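Long-range contacts in ubiquitin conjugating enzyme (Agrocybe aegerita, PDB 3WE5), which probably accepts activated ubiquitin as a thioester and passes it on to its targets, as E2 enzymes related to UBE2W do: residues Y73-R78 against A129-L134; P101-V106 against A139-K144. All blocks are in the same frame, centred on the assembly; numbering follows the deposited sequence.

Overall arrangement
Followed from the N terminus, after helix 24-39 and strands 45-49 and 55-61, the chain runs into strand 72-78, third in the antiparallel sheet, then strand 89-92 and the irregular segment 101-106, before reaching helix 127-140 and the turn that leaves it. Interaction 1 closes a loop of 50 residues by setting the early part of this helix against the strand; interaction 2 closes a shorter one, of 32, by bringing the helix end against 101-106. The segments alternate, so the two loops cross. Their centres lie about 15 Å apart, yet they meet where Tyr73 packs on Pro101. Sheet, helix and loop are thus tied in series through helix 127-140.

Interaction 1: Y73-R78 against A129-L134; sequences YTLQFR and AVCVTL
Phe77 and Leu75, two residues apart on strand 73-78, both point at helix 129-134, which presents Val130, Cys131 and Leu134. The contact is entirely apolar across the interface, and its five touching residues are all buried. The aromatic part belongs to Phe77. With CG anti to the carbonyl carbon (chi1 -73°), the ring reaches out so that its far end meets the helix. Val130 CB lies at the ring edge, in its plane, while Val130 CG1 comes obliquely to 3.7 Å from Phe77 CE2, the two side chains running antiparallel alongside one another. Cys131 SG is 3.7 Å from Phe77 CE1; it lies 4.8 Å from the centroid of the Phe77 ring and 66° off the ring normal, an oblique sulfur-aromatic contact. An alanine in place of Phe77 is likely to open a gap beside Val130 and deprive the Cys131 sulfur of its aromatic neighbour. The aliphatic part is Leu75 against Leu134, the two leucine side chains nearly perpendicular: Leu75 CD2 is 3.8 Å from Leu134 CD1, and Leu75 CD1 meets the same methyl. Leu75 CD2 also nears Cys131 SG, at 4.2 Å, so that the sulfur links the two halves of the contact. No hydrogen bond crosses the contact; within the helical segment, Ala129 O accepts from both Thr133 N and Thr133 OG1, the donors arriving from opposite faces of the carbonyl plane. The segment axes approach to 10.9 Å at 142°, the helix running roughly against the strand over the sheet of this ubiquitin-conjugating fold. Strands 55-61 and 89-92 hem in strand 72-78: Phe77 meets the Phe58 ring, Leu75 packs on Ile60 and Val90, and Cys131 reaches on to Ile45 of strand 45-49.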
ATOM      1  N   TYR A  73       2.104   3.051  20.593  1.00 14.81           N
ATOM      2  CA  TYR A  73       2.821   2.003  19.879  1.00 13.55           C
ATOM      3  C   TYR A  73       4.272   2.099  20.237  1.00 20.03           C
ATOM      4  O   TYR A  73       4.774   3.181  20.473  1.00 23.61           O
ATOM      5  CB  TYR A  73       2.655   2.172  18.370  1.00 15.49           C
ATOM      6  CG  TYR A  73       1.214   2.037  17.973  1.00 17.35           C
ATOM      7  CD1 TYR A  73       0.678   0.788  17.730  1.00 21.33           C
ATOM      8  CD2 TYR A  73       0.389   3.155  17.874  1.00 20.73           C
ATOM      9  CE1 TYR A  73      -0.631   0.636  17.386  1.00 20.62           C
ATOM     10  CE2 TYR A  73      -0.953   3.008  17.523  1.00 24.55           C
ATOM     11  CZ  TYR A  73      -1.446   1.737  17.285  1.00 23.71           C
ATOM     12  OH  TYR A  73      -2.766   1.520  16.924  1.00 31.64           O
ATOM     13  N   THR A  74       4.961   0.963  20.240  1.00 15.55           N
ATOM     14  CA  THR A  74       6.383   0.978  20.564  1.00 14.39           C
ATOM     15  C   THR A  74       7.182   0.993  19.271  1.00 13.16           C
ATOM     16  O   THR A  74       6.957   0.167  18.383  1.00 15.29           O
ATOM     17  CB  THR A  74       6.734  -0.249  21.415  1.00 16.27           C
ATOM     18  OG1 THR A  74       6.042  -0.141  22.669  1.00 18.49           O
ATOM     19  CG2 THR A  74       8.220  -0.331  21.682  1.00 16.91           C
ATOM     20  N   LEU A  75       8.106   1.946  19.187  1.00 13.29           N
ATOM     21  CA  LEU A  75       8.934   2.171  17.988  1.00 11.21           C
ATOM     22  C   LEU A  75      10.394   1.932  18.356  1.00 10.40           C
ATOM     23  O   LEU A  75      10.900   2.501  19.325  1.00 15.93           O
ATOM     24  CB  LEU A  75       8.743   3.611  17.500  1.00 15.55           C
ATOM     25  CG  LEU A  75       9.414   4.036  16.188  1.00 13.05           C
ATOM     26  CD1 LEU A  75       8.825   3.234  15.016  1.00 14.28           C
ATOM     27  CD2 LEU A  75       9.229   5.552  15.952  1.00 16.70           C
ATOM     28  N   GLN A  76      11.064   1.088  17.568  1.00 11.34           N
ATOM     29  CA  GLN A  76      12.455   0.721  17.831  1.00 10.28           C
ATOM     30  C   GLN A  76      13.366   1.343  16.783  1.00 11.16           C
ATOM     31  O   GLN A  76      13.028   1.341  15.600  1.00 13.11           O
ATOM     32  CB  GLN A  76      12.557  -0.805  17.780  1.00 13.73           C
ATOM     33  CG  GLN A  76      13.963  -1.404  17.966  1.00 16.60           C
ATOM     34  CD  GLN A  76      13.894  -2.915  17.747  1.00 21.17           C
ATOM     35  OE1 GLN A  76      13.472  -3.648  18.631  1.00 26.05           O
ATOM     36  NE2 GLN A  76      14.229  -3.370  16.546  1.00 19.85           N
ATOM     37  N   PHE A  77      14.472   1.916  17.246  1.00  9.66           N
ATOM     38  CA  PHE A  77      15.553   2.412  16.388  1.00  8.72           C
ATOM     39  C   PHE A  77      16.761   1.523  16.591  1.00 11.75           C
ATOM     40  O   PHE A  77      17.169   1.300  17.725  1.00 13.05           O
ATOM     41  CB  PHE A  77      15.943   3.826  16.797  1.00 12.70           C
ATOM     42  CG  PHE A  77      14.935   4.850  16.402  1.00 12.90           C
ATOM     43  CD1 PHE A  77      13.742   4.949  17.078  1.00 14.13           C
ATOM     44  CD2 PHE A  77      15.189   5.716  15.343  1.00 11.97           C
ATOM     45  CE1 PHE A  77      12.784   5.914  16.688  1.00 14.71           C
ATOM     46  CE2 PHE A  77      14.275   6.647  14.965  1.00 13.71           C
ATOM     47  CZ  PHE A  77      13.059   6.744  15.620  1.00 13.45           C
ATOM     48  N   ARG A  78      17.349   1.043  15.501  1.00 12.04           N
ATOM     49  CA  ARG A  78      18.668   0.400  15.581  1.00 13.82           C
ATOM     50  C   ARG A  78      19.690   1.184  14.772  1.00 13.07           C
ATOM     51  O   ARG A  78      19.393   1.606  13.640  1.00 17.54           O
ATOM     52  CB  ARG A  78      18.578  -1.054  15.091  1.00 14.57           C
ATOM     53  CG  ARG A  78      17.975  -1.992  16.116  1.00 15.63           C
ATOM     54  CD  ARG A  78      18.032  -3.443  15.665  1.00 23.57           C
ATOM     55  NE  ARG A  78      17.028  -3.715  14.648  1.00 27.99           N
ATOM     56  CZ  ARG A  78      16.920  -4.869  14.000  1.00 39.62           C
ATOM     57  NH1 ARG A  78      17.782  -5.853  14.241  1.00 36.39           N
ATOM     58  NH2 ARG A  78      15.960  -5.035  13.104  1.00 25.48           N
ATOM     59  N   ALA A 129      13.239  13.750  15.031  1.00 14.17           N
ATOM     60  CA  ALA A 129      12.594  14.075  13.739  1.00 12.43           C
ATOM     61  C   ALA A 129      11.908  12.890  13.083  1.00 13.37           C
ATOM     62  O   ALA A 129      10.817  13.017  12.537  1.00 13.78           O
ATOM     63  CB  ALA A 129      13.618  14.739  12.756  1.00 15.03           C
ATOM     64  N   VAL A 130      12.523  11.716  13.125  1.00 12.07           N
ATOM     65  CA  VAL A 130      11.890  10.532  12.607  1.00 13.12           C
ATOM     66  C   VAL A 130      10.613  10.209  13.393  1.00 13.11           C
ATOM     67  O   VAL A 130       9.593   9.853  12.801  1.00 13.65           O
ATOM     68  CB  VAL A 130      12.851   9.328  12.657  1.00 12.05           C
ATOM     69  CG1 VAL A 130      12.138   8.046  12.226  1.00 15.49           C
ATOM     70  CG2 VAL A 130      14.058   9.596  11.765  1.00 14.68           C
ATOM     71  N   CYS A 131      10.687  10.290  14.723  1.00 12.44           N
ATOM     72  CA  CYS A 131       9.510  10.011  15.559  1.00 10.23           C
ATOM     73  C   CYS A 131       8.342  10.919  15.190  1.00 11.97           C
ATOM     74  O   CYS A 131       7.188  10.458  15.070  1.00 12.34           O
ATOM     75  CB  CYS A 131       9.837  10.259  17.023  1.00 10.60           C
ATOM     76  SG  CYS A 131      10.893   8.958  17.775  1.00 14.09           S
ATOM     77  N   VAL A 132       8.650  12.202  15.052  1.00 12.44           N
ATOM     78  CA  VAL A 132       7.618  13.203  14.712  1.00 14.38           C
ATOM     79  C   VAL A 132       7.027  12.945  13.340  1.00 15.29           C
ATOM     80  O   VAL A 132       5.801  13.035  13.147  1.00 15.96           O
ATOM     81  CB  VAL A 132       8.197  14.623  14.760  1.00 14.68           C
ATOM     82  CG1 VAL A 132       7.267  15.624  14.064  1.00 21.80           C
ATOM     83  CG2 VAL A 132       8.481  15.050  16.203  1.00 17.87           C
ATOM     84  N   THR A 133       7.899  12.657  12.368  1.00 13.17           N
ATOM     85  CA  THR A 133       7.451  12.309  11.016  1.00 14.35           C
ATOM     86  C   THR A 133       6.541  11.092  10.972  1.00 15.71           C
ATOM     87  O   THR A 133       5.524  11.094  10.284  1.00 16.17           O
ATOM     88  CB  THR A 133       8.676  12.095  10.055  1.00 13.60           C
ATOM     89  OG1 THR A 133       9.471  13.286  10.031  1.00 17.66           O
ATOM     90  CG2 THR A 133       8.223  11.764   8.639  1.00 18.50           C
ATOM     91  N   LEU A 134       6.886  10.039  11.706  1.00 14.29           N
ATOM     92  CA  LEU A 134       6.068   8.842  11.711  1.00 11.64           C
ATOM     93  C   LEU A 134       4.749   9.073  12.461  1.00 13.09           C
ATOM     94  O   LEU A 134       3.702   8.522  12.072  1.00 16.29           O
ATOM     95  CB  LEU A 134       6.838   7.660  12.331  1.00 11.65           C
ATOM     96  CG  LEU A 134       8.067   7.221  11.538  1.00 14.66           C
ATOM     97  CD1 LEU A 134       8.795   6.100  12.263  1.00 16.57           C
ATOM     98  CD2 LEU A 134       7.692   6.759  10.129  1.00 15.94           C
TER

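Interaction 2: P101-V106 against A139-K144; sequences PVHPHV and ASCKKK
A water joins Val102 to Lys144, accepting from Val102 N at 2.9 Å and from Lys144 NZ at 3.0 Å. The lysine chain bends at chi3 (53°), which brings its end back to this water while its CE rests 3.7 Å from Val102 CB. Lys144 CB packs against Val102 O, whose hydrogen bond comes from Tyr68 OH. Deeper in, His103 meets Cys141: CD2 of the imidazole is 3.6 Å from Cys141 CB, and the sulfur sits obliquely, 47° off the ring normal. Residues 103-105 read His-Pro-His, the counterpart in UBE2W-like enzymes of the His-Pro-Asn motif of E2s, and here they enter a type I turn from His103 to Val106. Two bonds fix the rotation of the His103 ring: ND1 accepts from His105 N at 2.9 Å, the donor lying 27° out of the ring plane, while NE2 bonds Met137 O of helix 127-140. Pro104 CD lies over one face of that ring, offset toward its rim, and also touches Cys141 SG at 3.9 Å. The second subunit adjoins this site: Lys143 NZ bonds Ser140 O of that subunit, and the reverse bond forms as well.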
ATOM      1  N   PRO A 101       0.768  -0.533  14.244  1.00 16.54           N
ATOM      2  CA  PRO A 101      -0.442   0.181  13.826  1.00 20.74           C
ATOM      3  C   PRO A 101      -0.884  -0.333  12.453  1.00 25.42           C
ATOM      4  O   PRO A 101      -0.026  -0.638  11.612  1.00 23.52           O
ATOM      5  CB  PRO A 101       0.025   1.636  13.723  1.00 25.47           C
ATOM      6  CG  PRO A 101       1.539   1.560  13.626  1.00 24.82           C
ATOM      7  CD  PRO A 101       1.935   0.359  14.394  1.00 18.33           C
ATOM      8  N   VAL A 102      -2.193  -0.447  12.236  1.00 23.49           N
ATOM      9  CA  VAL A 102      -2.695  -0.815  10.915  1.00 18.60           C
ATOM     10  C   VAL A 102      -2.733   0.440  10.056  1.00 20.20           C
ATOM     11  O   VAL A 102      -3.532   1.357  10.293  1.00 24.09           O
ATOM     12  CB  VAL A 102      -4.081  -1.467  10.990  1.00 31.02           C
ATOM     13  CG1 VAL A 102      -4.543  -1.875   9.597  1.00 27.76           C
ATOM     14  CG2 VAL A 102      -4.025  -2.676  11.896  1.00 24.27           C
ATOM     15  N   HIS A 103      -1.842   0.491   9.070  1.00 20.32           N
ATOM     16  CA  HIS A 103      -1.595   1.690   8.289  1.00 22.24           C
ATOM     17  C   HIS A 103      -1.009   1.261   6.951  1.00 16.64           C
ATOM     18  O   HIS A 103      -0.274   0.273   6.893  1.00 16.47           O
ATOM     19  CB  HIS A 103      -0.586   2.588   9.037  1.00 20.17           C
ATOM     20  CG  HIS A 103      -0.332   3.895   8.367  1.00 20.62           C
ATOM     21  ND1 HIS A 103       0.597   4.046   7.359  1.00 19.63           N
ATOM     22  CD2 HIS A 103      -0.883   5.117   8.549  1.00 18.68           C
ATOM     23  CE1 HIS A 103       0.594   5.294   6.941  1.00 18.29           C
ATOM     24  NE2 HIS A 103      -0.286   5.971   7.660  1.00 20.02           N
ATOM     25  N   PRO A 104      -1.338   1.984   5.864  1.00 19.72           N
ATOM     26  CA  PRO A 104      -0.893   1.574   4.520  1.00 23.50           C
ATOM     27  C   PRO A 104       0.614   1.600   4.284  1.00 24.70           C
ATOM     28  O   PRO A 104       1.076   1.047   3.285  1.00 22.49           O
ATOM     29  CB  PRO A 104      -1.558   2.611   3.598  1.00 29.87           C
ATOM     30  CG  PRO A 104      -2.703   3.140   4.370  1.00 32.27           C
ATOM     31  CD  PRO A 104      -2.261   3.135   5.802  1.00 22.21           C
ATOM     32  N   HIS A 105       1.371   2.242   5.171  1.00 20.58           N
ATOM     33  CA  HIS A 105       2.819   2.252   5.051  1.00 21.07           C
ATOM     34  C   HIS A 105       3.514   1.437   6.145  1.00 20.90           C
ATOM     35  O   HIS A 105       4.748   1.457   6.245  1.00 19.43           O
ATOM     36  CB  HIS A 105       3.334   3.690   5.032  1.00 22.32           C
ATOM     37  CG  HIS A 105       3.021   4.412   3.759  1.00 34.76           C
ATOM     38  ND1 HIS A 105       3.926   4.524   2.725  1.00 52.06           N
ATOM     39  CD2 HIS A 105       1.886   5.017   3.333  1.00 36.22           C
ATOM     40  CE1 HIS A 105       3.372   5.189   1.728  1.00 43.06           C
ATOM     41  NE2 HIS A 105       2.138   5.509   2.076  1.00 36.76           N
ATOM     42  N   VAL A 106       2.732   0.699   6.933  1.00 16.64           N
ATOM     43  CA  VAL A 106       3.281  -0.135   8.008  1.00 15.74           C
ATOM     44  C   VAL A 106       2.920  -1.597   7.835  1.00 18.31           C
ATOM     45  O   VAL A 106       1.752  -1.954   7.832  1.00 22.50           O
ATOM     46  CB  VAL A 106       2.823   0.350   9.402  1.00 15.99           C
ATOM     47  CG1 VAL A 106       3.494  -0.506  10.506  1.00 15.80           C
ATOM     48  CG2 VAL A 106       3.211   1.812   9.591  1.00 15.00           C
ATOM     49  N   ALA A 139      -1.031  10.179  11.734  1.00 17.61           N
ATOM     50  CA  ALA A 139      -2.104  11.167  11.900  1.00 20.00           C
ATOM     51  C   ALA A 139      -2.825  11.430  10.575  1.00 26.85           C
ATOM     52  O   ALA A 139      -4.016  11.744  10.557  1.00 26.57           O
ATOM     53  CB  ALA A 139      -1.548  12.468  12.469  1.00 21.77           C
ATOM     54  N   SER A 140      -2.088  11.316   9.474  1.00 20.95           N
ATOM     55  CA  SER A 140      -2.622  11.636   8.147  1.00 26.59           C
ATOM     56  C   SER A 140      -3.575  10.571   7.589  1.00 34.54           C
ATOM     57  O   SER A 140      -4.323  10.844   6.646  1.00 29.71           O
ATOM     58  CB  SER A 140      -1.466  11.861   7.167  1.00 25.50           C
ATOM     59  OG  SER A 140      -0.947  10.626   6.712  1.00 32.77           O
ATOM     60  N   CYS A 141      -3.555   9.367   8.161  1.00 24.37           N
ATOM     61  CA  CYS A 141      -4.383   8.262   7.678  1.00 23.92           C
ATOM     62  C   CYS A 141      -5.872   8.507   7.933  1.00 31.31           C
ATOM     63  O   CYS A 141      -6.285   8.797   9.052  1.00 31.58           O
ATOM     64  CB  CYS A 141      -3.948   6.955   8.335  1.00 23.73           C
ATOM     65  SG  CYS A 141      -4.740   5.456   7.705  1.00 29.92           S
ATOM     66  N   LYS A 142      -6.681   8.387   6.888  1.00 41.20           N
ATOM     67  CA  LYS A 142      -8.116   8.565   7.054  1.00 40.49           C
ATOM     68  C   LYS A 142      -8.832   7.223   7.156  1.00 39.65           C
ATOM     69  O   LYS A 142      -9.999   7.165   7.545  1.00 41.10           O
ATOM     70  CB  LYS A 142      -8.697   9.411   5.921  1.00 45.53           C
ATOM     71  CG  LYS A 142      -8.229  10.871   5.913  1.00 49.32           C
ATOM     72  CD  LYS A 142      -8.822  11.676   7.071  1.00 58.63           C
ATOM     73  CE  LYS A 142      -8.372  13.141   7.043  1.00 73.54           C
ATOM     74  NZ  LYS A 142      -6.954  13.313   7.483  1.00 60.15           N
ATOM     75  N   LYS A 143      -8.123   6.144   6.834  1.00 30.53           N
ATOM     76  CA  LYS A 143      -8.698   4.805   6.879  1.00 35.26           C
ATOM     77  C   LYS A 143      -7.642   3.733   7.131  1.00 32.42           C
ATOM     78  O   LYS A 143      -6.713   3.563   6.342  1.00 34.88           O
ATOM     79  CB  LYS A 143      -9.431   4.497   5.572  1.00 50.54           C
ATOM     80  CG  LYS A 143      -9.769   3.024   5.383  1.00 42.33           C
ATOM     81  CD  LYS A 143     -10.119   2.744   3.928  1.00 53.52           C
ATOM     82  CE  LYS A 143     -11.105   3.780   3.411  1.00 66.62           C
ATOM     83  NZ  LYS A 143     -11.454   3.591   1.979  1.00 65.19           N
ATOM     84  N   LYS A 144      -7.801   3.008   8.230  1.00 34.68           N
ATOM     85  CA  LYS A 144      -6.858   1.970   8.623  1.00 27.23           C
ATOM     86  C   LYS A 144      -6.908   0.757   7.712  1.00 36.15           C
ATOM     87  O   LYS A 144      -7.904   0.034   7.685  1.00 39.95           O
ATOM     88  CB  LYS A 144      -7.159   1.517  10.047  1.00 33.37           C
ATOM     89  CG  LYS A 144      -7.039   2.601  11.098  1.00 46.49           C
ATOM     90  CD  LYS A 144      -7.343   2.034  12.476  1.00 40.45           C
ATOM     91  CE  LYS A 144      -6.491   0.812  12.735  1.00 54.58           C
ATOM     92  NZ  LYS A 144      -6.909   0.055  13.952  1.00 57.77           N
TER
HETATM   93  O   HOH W   1      -3.943  -0.110  14.543  1.00 32.62           O